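Local coordinates for mycolic acid synthase (Mycobacterium tuberculosis, PDB 1L1E), which probably converts a double bond of a mycolic acid into a cyclopropane ring by transferring a methylene group from S-adenosyl-L-methionine, at residues D21-F26 against Q31-A36; E121-F126 against Y147-E152. One frame throughout, in Å; residues are numbered along the deposited sequence.

Interaction 1: residues D21-F26 against Q31-A36. With SAH (S-adenosyl-L-homocysteine), chain D; CO3 (carbonate ion), chain C.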
ATOM      1  N   ASP A  21       8.815  14.394   8.876  1.00 30.69           N
ATOM      2  CA  ASP A  21       8.046  15.361   9.634  1.00 31.66           C
ATOM      3  C   ASP A  21       7.016  15.988   8.699  1.00 30.62           C
ATOM      4  O   ASP A  21       6.055  16.611   9.147  1.00 30.73           O
ATOM      5  CB  ASP A  21       8.971  16.419  10.225  1.00 36.09           C
ATOM      6  CG  ASP A  21       8.703  16.665  11.705  1.00 41.43           C
ATOM      7  OD1 ASP A  21       8.647  15.673  12.475  1.00 43.96           O
ATOM      8  OD2 ASP A  21       8.552  17.849  12.092  1.00 43.60           O
ATOM      9  N   PHE A  22       7.224  15.808   7.395  1.00 28.83           N
ATOM     10  CA  PHE A  22       6.296  16.322   6.401  1.00 25.89           C
ATOM     11  C   PHE A  22       5.111  15.366   6.357  1.00 25.51           C
ATOM     12  O   PHE A  22       3.955  15.790   6.411  1.00 25.70           O
ATOM     13  CB  PHE A  22       6.944  16.385   5.019  1.00 26.35           C
ATOM     14  CG  PHE A  22       6.078  17.043   3.982  1.00 27.35           C
ATOM     15  CD1 PHE A  22       5.958  18.433   3.938  1.00 29.69           C
ATOM     16  CD2 PHE A  22       5.347  16.281   3.084  1.00 28.75           C
ATOM     17  CE1 PHE A  22       5.125  19.049   3.017  1.00 29.15           C
ATOM     18  CE2 PHE A  22       4.505  16.886   2.153  1.00 29.41           C
ATOM     19  CZ  PHE A  22       4.395  18.276   2.122  1.00 30.84           C
ATOM     20  N   PHE A  23       5.403  14.071   6.261  1.00 22.60           N
ATOM     21  CA  PHE A  23       4.344  13.066   6.223  1.00 24.58           C
ATOM     22  C   PHE A  23       3.509  13.082   7.492  1.00 24.50           C
ATOM     23  O   PHE A  23       2.287  12.925   7.450  1.00 24.83           O
ATOM     24  CB  PHE A  23       4.918  11.665   6.031  1.00 25.63           C
ATOM     25  CG  PHE A  23       5.482  11.425   4.662  1.00 27.47           C
ATOM     26  CD1 PHE A  23       6.858  11.419   4.453  1.00 24.72           C
ATOM     27  CD2 PHE A  23       4.634  11.211   3.578  1.00 29.43           C
ATOM     28  CE1 PHE A  23       7.378  11.207   3.191  1.00 27.20           C
ATOM     29  CE2 PHE A  23       5.150  10.996   2.302  1.00 30.13           C
ATOM     30  CZ  PHE A  23       6.526  10.995   2.112  1.00 30.20           C
ATOM     31  N   ARG A  24       4.157  13.279   8.630  1.00 25.32           N
ATOM     32  CA  ARG A  24       3.420  13.299   9.883  1.00 26.13           C
ATOM     33  C   ARG A  24       2.392  14.435   9.935  1.00 27.43           C
ATOM     34  O   ARG A  24       1.535  14.468  10.826  1.00 25.12           O
ATOM     35  CB  ARG A  24       4.389  13.383  11.061  1.00 27.98           C
ATOM     36  CG  ARG A  24       5.150  12.092  11.312  1.00 28.38           C
ATOM     37  CD  ARG A  24       5.966  12.185  12.595  1.00 34.07           C
ATOM     38  NE  ARG A  24       5.098  12.430  13.747  1.00 39.77           N
ATOM     39  CZ  ARG A  24       5.525  12.825  14.942  1.00 42.48           C
ATOM     40  NH1 ARG A  24       6.820  13.024  15.155  1.00 43.56           N
ATOM     41  NH2 ARG A  24       4.656  13.024  15.926  1.00 44.22           N
ATOM     42  N   LEU A  25       2.466  15.354   8.972  1.00 27.16           N
ATOM     43  CA  LEU A  25       1.518  16.461   8.923  1.00 27.26           C
ATOM     44  C   LEU A  25       0.157  16.059   8.354  1.00 27.29           C
ATOM     45  O   LEU A  25      -0.813  16.807   8.494  1.00 28.67           O
ATOM     46  CB  LEU A  25       2.085  17.637   8.116  1.00 26.53           C
ATOM     47  CG  LEU A  25       3.243  18.396   8.780  1.00 27.30           C
ATOM     48  CD1 LEU A  25       3.680  19.538   7.874  1.00 26.65           C
ATOM     49  CD2 LEU A  25       2.811  18.922  10.149  1.00 26.27           C
ATOM     50  N   PHE A  26       0.073  14.904   7.694  1.00 26.43           N
ATOM     51  CA  PHE A  26      -1.222  14.480   7.164  1.00 25.14           C
ATOM     52  C   PHE A  26      -1.585  13.021   7.423  1.00 25.11           C
ATOM     53  O   PHE A  26      -2.766  12.679   7.488  1.00 23.50           O
ATOM     54  CB  PHE A  26      -1.360  14.847   5.668  1.00 22.70           C
ATOM     55  CG  PHE A  26      -0.431  14.104   4.742  1.00 23.59           C
ATOM     56  CD1 PHE A  26      -0.773  12.848   4.254  1.00 22.08           C
ATOM     57  CD2 PHE A  26       0.765  14.683   4.322  1.00 23.48           C
ATOM     58  CE1 PHE A  26       0.057  12.179   3.358  1.00 23.18           C
ATOM     59  CE2 PHE A  26       1.603  14.023   3.429  1.00 23.50           C
ATOM     60  CZ  PHE A  26       1.245  12.768   2.946  1.00 27.14           C
ATOM     61  N   GLN A  31       0.981   6.338  11.011  1.00 23.06           N
ATOM     62  CA  GLN A  31       1.715   6.643   9.785  1.00 23.34           C
ATOM     63  C   GLN A  31       1.454   5.648   8.640  1.00 21.70           C
ATOM     64  O   GLN A  31       2.371   5.289   7.896  1.00 21.58           O
ATOM     65  CB  GLN A  31       3.228   6.734  10.058  1.00 25.96           C
ATOM     66  CG  GLN A  31       3.665   7.978  10.855  1.00 25.67           C
ATOM     67  CD  GLN A  31       5.089   8.428  10.513  1.00 29.36           C
ATOM     68  OE1 GLN A  31       5.348   8.939   9.415  1.00 25.92           O
ATOM     69  NE2 GLN A  31       6.021   8.224  11.450  1.00 25.92           N
ATOM     70  N   THR A  32       0.206   5.203   8.495  1.00 19.06           N
ATOM     71  CA  THR A  32      -0.136   4.285   7.409  1.00 19.04           C
ATOM     72  C   THR A  32      -0.334   5.140   6.174  1.00 19.67           C
ATOM     73  O   THR A  32      -1.056   6.129   6.214  1.00 21.79           O
ATOM     74  CB  THR A  32      -1.418   3.492   7.710  1.00 17.44           C
ATOM     75  OG1 THR A  32      -1.172   2.625   8.811  1.00 15.17           O
ATOM     76  CG2 THR A  32      -1.833   2.635   6.507  1.00 17.07           C
ATOM     77  N   TYR A  33       0.313   4.749   5.080  1.00 20.85           N
ATOM     78  CA  TYR A  33       0.277   5.508   3.832  1.00 20.82           C
ATOM     79  C   TYR A  33      -0.256   4.642   2.702  1.00 21.57           C
ATOM     80  O   TYR A  33       0.498   4.198   1.837  1.00 22.76           O
ATOM     81  CB  TYR A  33       1.705   5.972   3.514  1.00 21.59           C
ATOM     82  CG  TYR A  33       1.856   6.930   2.361  1.00 22.78           C
ATOM     83  CD1 TYR A  33       3.031   6.950   1.606  1.00 26.43           C
ATOM     84  CD2 TYR A  33       0.855   7.843   2.045  1.00 26.59           C
ATOM     85  CE1 TYR A  33       3.205   7.858   0.563  1.00 26.41           C
ATOM     86  CE2 TYR A  33       1.015   8.754   1.005  1.00 27.03           C
ATOM     87  CZ  TYR A  33       2.193   8.757   0.266  1.00 28.19           C
ATOM     88  OH  TYR A  33       2.349   9.652  -0.773  1.00 25.75           O
ATOM     89  N   SER A  34      -1.563   4.419   2.726  1.00 21.44           N
ATOM     90  CA  SER A  34      -2.258   3.600   1.747  1.00 20.48           C
ATOM     91  C   SER A  34      -3.756   3.686   2.040  1.00 18.24           C
ATOM     92  O   SER A  34      -4.156   4.067   3.138  1.00 16.32           O
ATOM     93  CB  SER A  34      -1.778   2.147   1.850  1.00 19.87           C
ATOM     94  OG  SER A  34      -1.858   1.659   3.186  1.00 20.41           O
ATOM     95  N   CYS A  35      -4.575   3.348   1.050  1.00 18.52           N
ATOM     96  CA  CYS A  35      -6.028   3.373   1.188  1.00 18.73           C
ATOM     97  C   CYS A  35      -6.533   2.761   2.495  1.00 17.79           C
ATOM     98  O   CYS A  35      -6.246   1.604   2.795  1.00 15.20           O
ATOM     99  CB  CYS A  35      -6.670   2.624   0.025  1.00 22.28           C
ATOM    100  SG  CYS A  35      -8.463   2.615   0.098  1.00 24.05           S
ATOM    101  N   ALA A  36      -7.288   3.535   3.275  1.00 16.52           N
ATOM    102  CA  ALA A  36      -7.817   3.017   4.535  1.00 17.46           C
ATOM    103  C   ALA A  36      -9.130   2.272   4.286  1.00 18.67           C
ATOM    104  O   ALA A  36      -9.627   2.231   3.146  1.00 19.42           O
ATOM    105  CB  ALA A  36      -8.024   4.159   5.536  1.00 17.46           C
TER
HETATM  106  N   SAH D 900       2.728  -0.685   3.219  1.00 16.83           N
HETATM  107  CA  SAH D 900       2.905   0.572   3.947  1.00 18.42           C
HETATM  108  CB  SAH D 900       3.723   1.579   3.108  1.00 18.35           C
HETATM  109  CG  SAH D 900       3.179   1.912   1.716  1.00 17.75           C
HETATM  110  SD  SAH D 900       4.187   3.094   0.809  1.00 20.84           S
HETATM  111  C   SAH D 900       1.542   1.193   4.298  1.00 17.57           C
HETATM  112  O   SAH D 900       0.523   0.580   3.966  1.00 19.20           O
HETATM  113  OXT SAH D 900       1.516   2.292   4.870  1.00 21.09           O
HETATM  114  C5' SAH D 900       5.163   1.978  -0.255  1.00 18.94           C
HETATM  115  C4' SAH D 900       6.188   1.109   0.485  1.00 17.12           C
HETATM  116  O4' SAH D 900       6.737   0.057  -0.361  1.00 18.47           O
HETATM  117  C3' SAH D 900       7.402   1.891   0.980  1.00 20.48           C
HETATM  118  O3' SAH D 900       7.783   1.340   2.261  1.00 15.59           O
HETATM  119  C2' SAH D 900       8.445   1.623  -0.071  1.00 18.40           C
HETATM  120  O2' SAH D 900       9.765   1.911   0.396  1.00 18.97           O
HETATM  121  C1' SAH D 900       8.183   0.176  -0.364  1.00 18.69           C
HETATM  122  N9  SAH D 900       8.742  -0.306  -1.646  1.00 20.18           N
HETATM  123  C8  SAH D 900       8.653   0.200  -2.904  1.00 22.28           C
HETATM  124  N7  SAH D 900       9.245  -0.452  -3.849  1.00 20.55           N
HETATM  125  C5  SAH D 900       9.803  -1.527  -3.167  1.00 21.83           C
HETATM  126  C6  SAH D 900      10.592  -2.652  -3.575  1.00 24.16           C
HETATM  127  N6  SAH D 900      10.956  -2.865  -4.849  1.00 22.68           N
HETATM  128  N1  SAH D 900      10.986  -3.551  -2.602  1.00 23.63           N
HETATM  129  C2  SAH D 900      10.619  -3.345  -1.313  1.00 25.00           C
HETATM  130  N3  SAH D 900       9.881  -2.331  -0.816  1.00 21.53           N
HETATM  131  C4  SAH D 900       9.503  -1.448  -1.807  1.00 21.22           C
HETATM  132  C   CO3 C 903      -2.790   2.101  -2.067  1.00 21.11           C
HETATM  133  O1  CO3 C 903      -2.553   0.885  -2.906  1.00 24.73           O
HETATM  134  O2  CO3 C 903      -2.185   3.281  -2.384  1.00 26.08           O
HETATM  135  O3  CO3 C 903      -3.616   2.022  -0.999  1.00 19.54           O

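Interaction 2: residues E121-F126 against Y147-E152. With SAH (S-adenosyl-L-homocysteine), chain D.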
ATOM      1  N   GLU A 121      16.072  -3.186   1.847  1.00 26.22           N
ATOM      2  CA  GLU A 121      16.386  -3.848   0.582  1.00 27.81           C
ATOM      3  C   GLU A 121      15.091  -4.172  -0.156  1.00 25.65           C
ATOM      4  O   GLU A 121      14.035  -4.285   0.464  1.00 27.25           O
ATOM      5  CB  GLU A 121      17.156  -5.150   0.845  1.00 27.20           C
ATOM      6  CG  GLU A 121      16.266  -6.290   1.335  1.00 29.87           C
ATOM      7  CD  GLU A 121      17.041  -7.532   1.727  1.00 31.29           C
ATOM      8  OE1 GLU A 121      16.401  -8.592   1.893  1.00 31.20           O
ATOM      9  OE2 GLU A 121      18.280  -7.449   1.877  1.00 33.34           O
ATOM     10  N   GLY A 122      15.182  -4.353  -1.472  1.00 25.48           N
ATOM     11  CA  GLY A 122      13.998  -4.667  -2.259  1.00 24.24           C
ATOM     12  C   GLY A 122      13.620  -6.136  -2.188  1.00 24.77           C
ATOM     13  O   GLY A 122      14.408  -6.957  -1.729  1.00 24.34           O
ATOM     14  N   TRP A 123      12.407  -6.469  -2.625  1.00 23.27           N
ATOM     15  CA  TRP A 123      11.949  -7.848  -2.611  1.00 24.34           C
ATOM     16  C   TRP A 123      12.823  -8.723  -3.508  1.00 26.28           C
ATOM     17  O   TRP A 123      12.827  -9.957  -3.385  1.00 25.25           O
ATOM     18  CB  TRP A 123      10.494  -7.923  -3.072  1.00 23.85           C
ATOM     19  CG  TRP A 123      10.245  -7.208  -4.367  1.00 23.88           C
ATOM     20  CD1 TRP A 123       9.732  -5.949  -4.530  1.00 23.17           C
ATOM     21  CD2 TRP A 123      10.518  -7.703  -5.682  1.00 25.19           C
ATOM     22  NE1 TRP A 123       9.669  -5.633  -5.865  1.00 22.39           N
ATOM     23  CE2 TRP A 123      10.146  -6.691  -6.596  1.00 22.98           C
ATOM     24  CE3 TRP A 123      11.042  -8.905  -6.178  1.00 23.10           C
ATOM     25  CZ2 TRP A 123      10.284  -6.843  -7.982  1.00 24.16           C
ATOM     26  CZ3 TRP A 123      11.178  -9.056  -7.564  1.00 22.82           C
ATOM     27  CH2 TRP A 123      10.799  -8.028  -8.445  1.00 22.06           C
ATOM     28  N   GLU A 124      13.558  -8.086  -4.416  1.00 28.89           N
ATOM     29  CA  GLU A 124      14.442  -8.821  -5.320  1.00 32.80           C
ATOM     30  C   GLU A 124      15.552  -9.563  -4.581  1.00 33.86           C
ATOM     31  O   GLU A 124      16.019 -10.606  -5.043  1.00 34.02           O
ATOM     32  CB  GLU A 124      15.081  -7.880  -6.340  1.00 33.43           C
ATOM     33  CG  GLU A 124      15.121  -6.425  -5.924  1.00 37.46           C
ATOM     34  CD  GLU A 124      13.751  -5.787  -6.022  1.00 39.89           C
ATOM     35  OE1 GLU A 124      13.042  -6.100  -7.001  1.00 44.22           O
ATOM     36  OE2 GLU A 124      13.382  -4.979  -5.147  1.00 38.40           O
ATOM     37  N   LYS A 125      15.971  -9.036  -3.435  1.00 32.42           N
ATOM     38  CA  LYS A 125      17.046  -9.670  -2.679  1.00 34.02           C
ATOM     39  C   LYS A 125      16.611 -10.608  -1.558  1.00 33.45           C
ATOM     40  O   LYS A 125      17.451 -11.263  -0.942  1.00 33.32           O
ATOM     41  CB  LYS A 125      17.976  -8.608  -2.101  1.00 34.93           C
ATOM     42  CG  LYS A 125      18.641  -7.731  -3.148  1.00 35.82           C
ATOM     43  CD  LYS A 125      19.752  -6.905  -2.519  1.00 39.97           C
ATOM     44  CE  LYS A 125      20.485  -6.073  -3.556  1.00 39.10           C
ATOM     45  NZ  LYS A 125      21.672  -5.408  -2.955  1.00 41.39           N
ATOM     46  N   PHE A 126      15.314 -10.674  -1.292  1.00 32.47           N
ATOM     47  CA  PHE A 126      14.803 -11.538  -0.232  1.00 34.51           C
ATOM     48  C   PHE A 126      14.552 -12.962  -0.728  1.00 34.10           C
ATOM     49  O   PHE A 126      13.855 -13.168  -1.715  1.00 34.47           O
ATOM     50  CB  PHE A 126      13.508 -10.963   0.333  1.00 34.02           C
ATOM     51  CG  PHE A 126      12.994 -11.706   1.523  1.00 33.94           C
ATOM     52  CD1 PHE A 126      13.436 -11.387   2.800  1.00 34.67           C
ATOM     53  CD2 PHE A 126      12.087 -12.747   1.366  1.00 34.03           C
ATOM     54  CE1 PHE A 126      12.982 -12.090   3.907  1.00 33.53           C
ATOM     55  CE2 PHE A 126      11.627 -13.458   2.466  1.00 34.15           C
ATOM     56  CZ  PHE A 126      12.078 -13.128   3.739  1.00 33.03           C
ATOM     57  N   TYR A 147       7.167  -7.334 -12.957  1.00 21.73           N
ATOM     58  CA  TYR A 147       6.050  -8.128 -12.441  1.00 21.89           C
ATOM     59  C   TYR A 147       6.306  -9.626 -12.372  1.00 22.51           C
ATOM     60  O   TYR A 147       6.101 -10.237 -11.323  1.00 20.25           O
ATOM     61  CB  TYR A 147       4.773  -7.861 -13.253  1.00 21.88           C
ATOM     62  CG  TYR A 147       4.146  -6.491 -13.018  1.00 22.18           C
ATOM     63  CD1 TYR A 147       3.039  -6.077 -13.760  1.00 20.29           C
ATOM     64  CD2 TYR A 147       4.652  -5.619 -12.048  1.00 19.40           C
ATOM     65  CE1 TYR A 147       2.446  -4.827 -13.544  1.00 22.17           C
ATOM     66  CE2 TYR A 147       4.068  -4.375 -11.822  1.00 19.52           C
ATOM     67  CZ  TYR A 147       2.965  -3.980 -12.574  1.00 21.81           C
ATOM     68  OH  TYR A 147       2.384  -2.747 -12.354  1.00 20.62           O
ATOM     69  N   HIS A 148       6.754 -10.233 -13.470  1.00 22.19           N
ATOM     70  CA  HIS A 148       6.992 -11.670 -13.438  1.00 22.35           C
ATOM     71  C   HIS A 148       7.952 -12.070 -12.336  1.00 20.91           C
ATOM     72  O   HIS A 148       7.754 -13.082 -11.666  1.00 20.70           O
ATOM     73  CB  HIS A 148       7.566 -12.197 -14.754  1.00 25.30           C
ATOM     74  CG  HIS A 148       8.011 -13.624 -14.664  1.00 24.56           C
ATOM     75  ND1 HIS A 148       7.130 -14.682 -14.706  1.00 27.34           N
ATOM     76  CD2 HIS A 148       9.235 -14.163 -14.446  1.00 25.32           C
ATOM     77  CE1 HIS A 148       7.792 -15.811 -14.520  1.00 27.42           C
ATOM     78  NE2 HIS A 148       9.071 -15.522 -14.359  1.00 25.57           N
ATOM     79  N   HIS A 149       9.006 -11.281 -12.169  1.00 23.76           N
ATOM     80  CA  HIS A 149      10.023 -11.557 -11.160  1.00 24.73           C
ATOM     81  C   HIS A 149       9.416 -11.526  -9.750  1.00 23.70           C
ATOM     82  O   HIS A 149       9.645 -12.423  -8.940  1.00 23.04           O
ATOM     83  CB  HIS A 149      11.158 -10.535 -11.297  1.00 26.49           C
ATOM     84  CG  HIS A 149      12.369 -10.859 -10.481  1.00 26.97           C
ATOM     85  ND1 HIS A 149      12.737 -12.151 -10.173  1.00 30.22           N
ATOM     86  CD2 HIS A 149      13.302 -10.057  -9.914  1.00 29.00           C
ATOM     87  CE1 HIS A 149      13.840 -12.132  -9.447  1.00 27.59           C
ATOM     88  NE2 HIS A 149      14.203 -10.873  -9.275  1.00 28.02           N
ATOM     89  N   PHE A 150       8.628 -10.493  -9.478  1.00 22.88           N
ATOM     90  CA  PHE A 150       7.974 -10.345  -8.185  1.00 22.38           C
ATOM     91  C   PHE A 150       7.126 -11.569  -7.848  1.00 22.27           C
ATOM     92  O   PHE A 150       7.237 -12.142  -6.767  1.00 24.21           O
ATOM     93  CB  PHE A 150       7.093  -9.097  -8.197  1.00 21.72           C
ATOM     94  CG  PHE A 150       6.227  -8.956  -6.984  1.00 22.80           C
ATOM     95  CD1 PHE A 150       6.783  -8.619  -5.753  1.00 22.09           C
ATOM     96  CD2 PHE A 150       4.848  -9.147  -7.075  1.00 20.80           C
ATOM     97  CE1 PHE A 150       5.979  -8.466  -4.621  1.00 21.78           C
ATOM     98  CE2 PHE A 150       4.028  -8.996  -5.947  1.00 23.67           C
ATOM     99  CZ  PHE A 150       4.593  -8.654  -4.720  1.00 22.01           C
ATOM    100  N   PHE A 151       6.275 -11.976  -8.774  1.00 20.09           N
ATOM    101  CA  PHE A 151       5.437 -13.124  -8.511  1.00 22.07           C
ATOM    102  C   PHE A 151       6.228 -14.424  -8.402  1.00 22.27           C
ATOM    103  O   PHE A 151       5.856 -15.304  -7.635  1.00 20.76           O
ATOM    104  CB  PHE A 151       4.321 -13.201  -9.553  1.00 21.59           C
ATOM    105  CG  PHE A 151       3.250 -12.159  -9.338  1.00 23.44           C
ATOM    106  CD1 PHE A 151       3.040 -11.139 -10.268  1.00 20.51           C
ATOM    107  CD2 PHE A 151       2.480 -12.174  -8.176  1.00 19.07           C
ATOM    108  CE1 PHE A 151       2.083 -10.159 -10.046  1.00 19.19           C
ATOM    109  CE2 PHE A 151       1.515 -11.192  -7.942  1.00 21.18           C
ATOM    110  CZ  PHE A 151       1.318 -10.183  -8.877  1.00 18.06           C
ATOM    111  N   GLU A 152       7.327 -14.539  -9.145  1.00 24.04           N
ATOM    112  CA  GLU A 152       8.158 -15.736  -9.057  1.00 25.09           C
ATOM    113  C   GLU A 152       8.824 -15.802  -7.676  1.00 23.55           C
ATOM    114  O   GLU A 152       8.886 -16.864  -7.061  1.00 24.99           O
ATOM    115  CB  GLU A 152       9.242 -15.731 -10.143  1.00 27.75           C
ATOM    116  CG  GLU A 152      10.501 -16.497  -9.755  1.00 34.06           C
ATOM    117  CD  GLU A 152      11.642 -16.331 -10.749  1.00 38.06           C
ATOM    118  OE1 GLU A 152      11.947 -15.179 -11.139  1.00 41.80           O
ATOM    119  OE2 GLU A 152      12.245 -17.358 -11.130  1.00 39.57           O
TER
HETATM  120  N   SAH D 900       2.728  -0.685   3.219  1.00 16.83           N
HETATM  121  CA  SAH D 900       2.905   0.572   3.947  1.00 18.42           C
HETATM  122  CB  SAH D 900       3.723   1.579   3.108  1.00 18.35           C
HETATM  123  CG  SAH D 900       3.179   1.912   1.716  1.00 17.75           C
HETATM  124  SD  SAH D 900       4.187   3.094   0.809  1.00 20.84           S
HETATM  125  C   SAH D 900       1.542   1.193   4.298  1.00 17.57           C
HETATM  126  O   SAH D 900       0.523   0.580   3.966  1.00 19.20           O
HETATM  127  OXT SAH D 900       1.516   2.292   4.870  1.00 21.09           O
HETATM  128  C5' SAH D 900       5.163   1.978  -0.255  1.00 18.94           C
HETATM  129  C4' SAH D 900       6.188   1.109   0.485  1.00 17.12           C
HETATM  130  O4' SAH D 900       6.737   0.057  -0.361  1.00 18.47           O
HETATM  131  C3' SAH D 900       7.402   1.891   0.980  1.00 20.48           C
HETATM  132  O3' SAH D 900       7.783   1.340   2.261  1.00 15.59           O
HETATM  133  C2' SAH D 900       8.445   1.623  -0.071  1.00 18.40           C
HETATM  134  O2' SAH D 900       9.765   1.911   0.396  1.00 18.97           O
HETATM  135  C1' SAH D 900       8.183   0.176  -0.364  1.00 18.69           C
HETATM  136  N9  SAH D 900       8.742  -0.306  -1.646  1.00 20.18           N
HETATM  137  C8  SAH D 900       8.653   0.200  -2.904  1.00 22.28           C
HETATM  138  N7  SAH D 900       9.245  -0.452  -3.849  1.00 20.55           N
HETATM  139  C5  SAH D 900       9.803  -1.527  -3.167  1.00 21.83           C
HETATM  140  C6  SAH D 900      10.592  -2.652  -3.575  1.00 24.16           C
HETATM  141  N6  SAH D 900      10.956  -2.865  -4.849  1.00 22.68           N
HETATM  142  N1  SAH D 900      10.986  -3.551  -2.602  1.00 23.63           N
HETATM  143  C2  SAH D 900      10.619  -3.345  -1.313  1.00 25.00           C
HETATM  144  N3  SAH D 900       9.881  -2.331  -0.816  1.00 21.53           N
HETATM  145  C4  SAH D 900       9.503  -1.448  -1.807  1.00 21.22           C

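Interaction 1: residues D21-F26 against Q31-A36
Tyr33 presents its two ortho-to-hydroxyl carbons to two phenylalanines: CE1 of Tyr33 lies 4.1 Å from CE2 of Phe23, and CE2 of Tyr33 lies 4.3 Å from CE1 of Phe26. The Phe23 and Tyr33 rings meet obliquely, with planes at 58° and centroids 5.6 Å apart, so neither stacks on the other. Phe26 offers its edge to Tyr33, while the carbonyl oxygen of Phe23 stands above one face of the Phe26 ring. This aromatic part is the enclosed one, with Phe23 and Phe26 buried, and Trp239 completes it by meeting both Tyr33 and Phe26. With CG of Tyr33 trans to its backbone N (chi1 -172°), the ring leaves on the other side from the amide, whose N donates to OXT of S-adenosyl-L-homocysteine at 2.7 Å and a nearly straight 166°. CD1 of Tyr33 also comes within 4.1 Å of the ligand sulfur SD.

The solvent side is that of Arg24, which is exposed while the Gln31 amide beneath it is buried. There the aliphatic stem of Arg24 lies across the amide, CG of Arg24 standing 3.7 Å from OE1 of Gln31. This is stem against amide, without a hydrogen bond; NE2 of Gln31 is held instead by Asp20, and the Gln31 side chain also touches Trp75.

Beyond the aromatic contact, Ser34 OG donates to O of the ligand at 2.7 Å, giving the carboxylate one backbone and one side-chain donor, and Lys52 bonds to the same OG. The amide N of Cys35 donates a hydrogen bond of 2.6 Å to O3 of a carbonate ion, probably from the crystallisation liquor. The arrangement belongs to the cofactor site of an S-adenosylmethionine-dependent methyltransferase: Thr32 to Ser34 line the ligand's carboxylate end, backed by helix 20-23 and the turn after it.

Interaction 2: residues E121-F126 against Y147-E152
The indole of Trp123 is wedged against two consecutive residues of helix 147-157. Phe150 comes over one face: its CB sits 3.9 Å from the centroid of the six-membered ring, a CH-pi contact, and its CD1 lies 3.8 Å from CD2 of Trp123. The two rings are steeply inclined at 75°, the edge of Phe150 turned to the indole face. Toward His149 the roles reverse, for Trp123 supplies the edge in an offset edge-to-face pair at 63°, CZ3 of Trp123 reaching within 3.3 Å of CD2 of His149. The opposite indole face is covered by the carboxylate carbon of Glu124, whose chain bends back over the ring.

In the next shell, ND1 of His149 donates to the anti side of OE1 of Glu152 at 3.3 Å, with the oxygen close to the imidazole plane, which probably restrains the ring's rotation; Glu152 in turn pairs with Arg156. Glu124 is held through OE1 by a salt bridge to Arg146, while its OE2 accepts a hydrogen bond from N6 of S-adenosyl-L-homocysteine at 3.2 Å. Trp123 N donates to adenine N1 at 3.2 Å. A chi1 of 51° places CG of Trp123 between its backbone N and carbonyl carbon, keeping the indole beside this adenine contact. The adenine edge is thus read by one backbone donor and one carboxylate acceptor.

Farther out, Phe142 meets both Trp123 and Phe150, and both also rest on Ile71 of strand 67-71. Phe126 reaches strands 67-71 and 89-94, whereas Tyr147 and Phe151 carry the helix against helix 208-216.

Following the chain from the N terminus, interaction 1 comes first and closes a short loop, with four residues lacking helix or strand between its segments. The chain then alternates helices and strands through 116-120 before interaction 2 opens; that contact spans twenty residues, including strand 132-136, and joins the turn after an edge strand to helix 147-157. The two are in series, neither nested nor crossed. The centres of interaction 1 and interaction 2 lie about 25 Å apart, on opposite sides of the chain's centre. S-adenosyl-L-homocysteine links them: its carboxylate end meets Thr32 to Ser34, its adenine Glu121 to Glu124, joining the N-terminal loop to the turn at the edge of the Rossmann-like sheet.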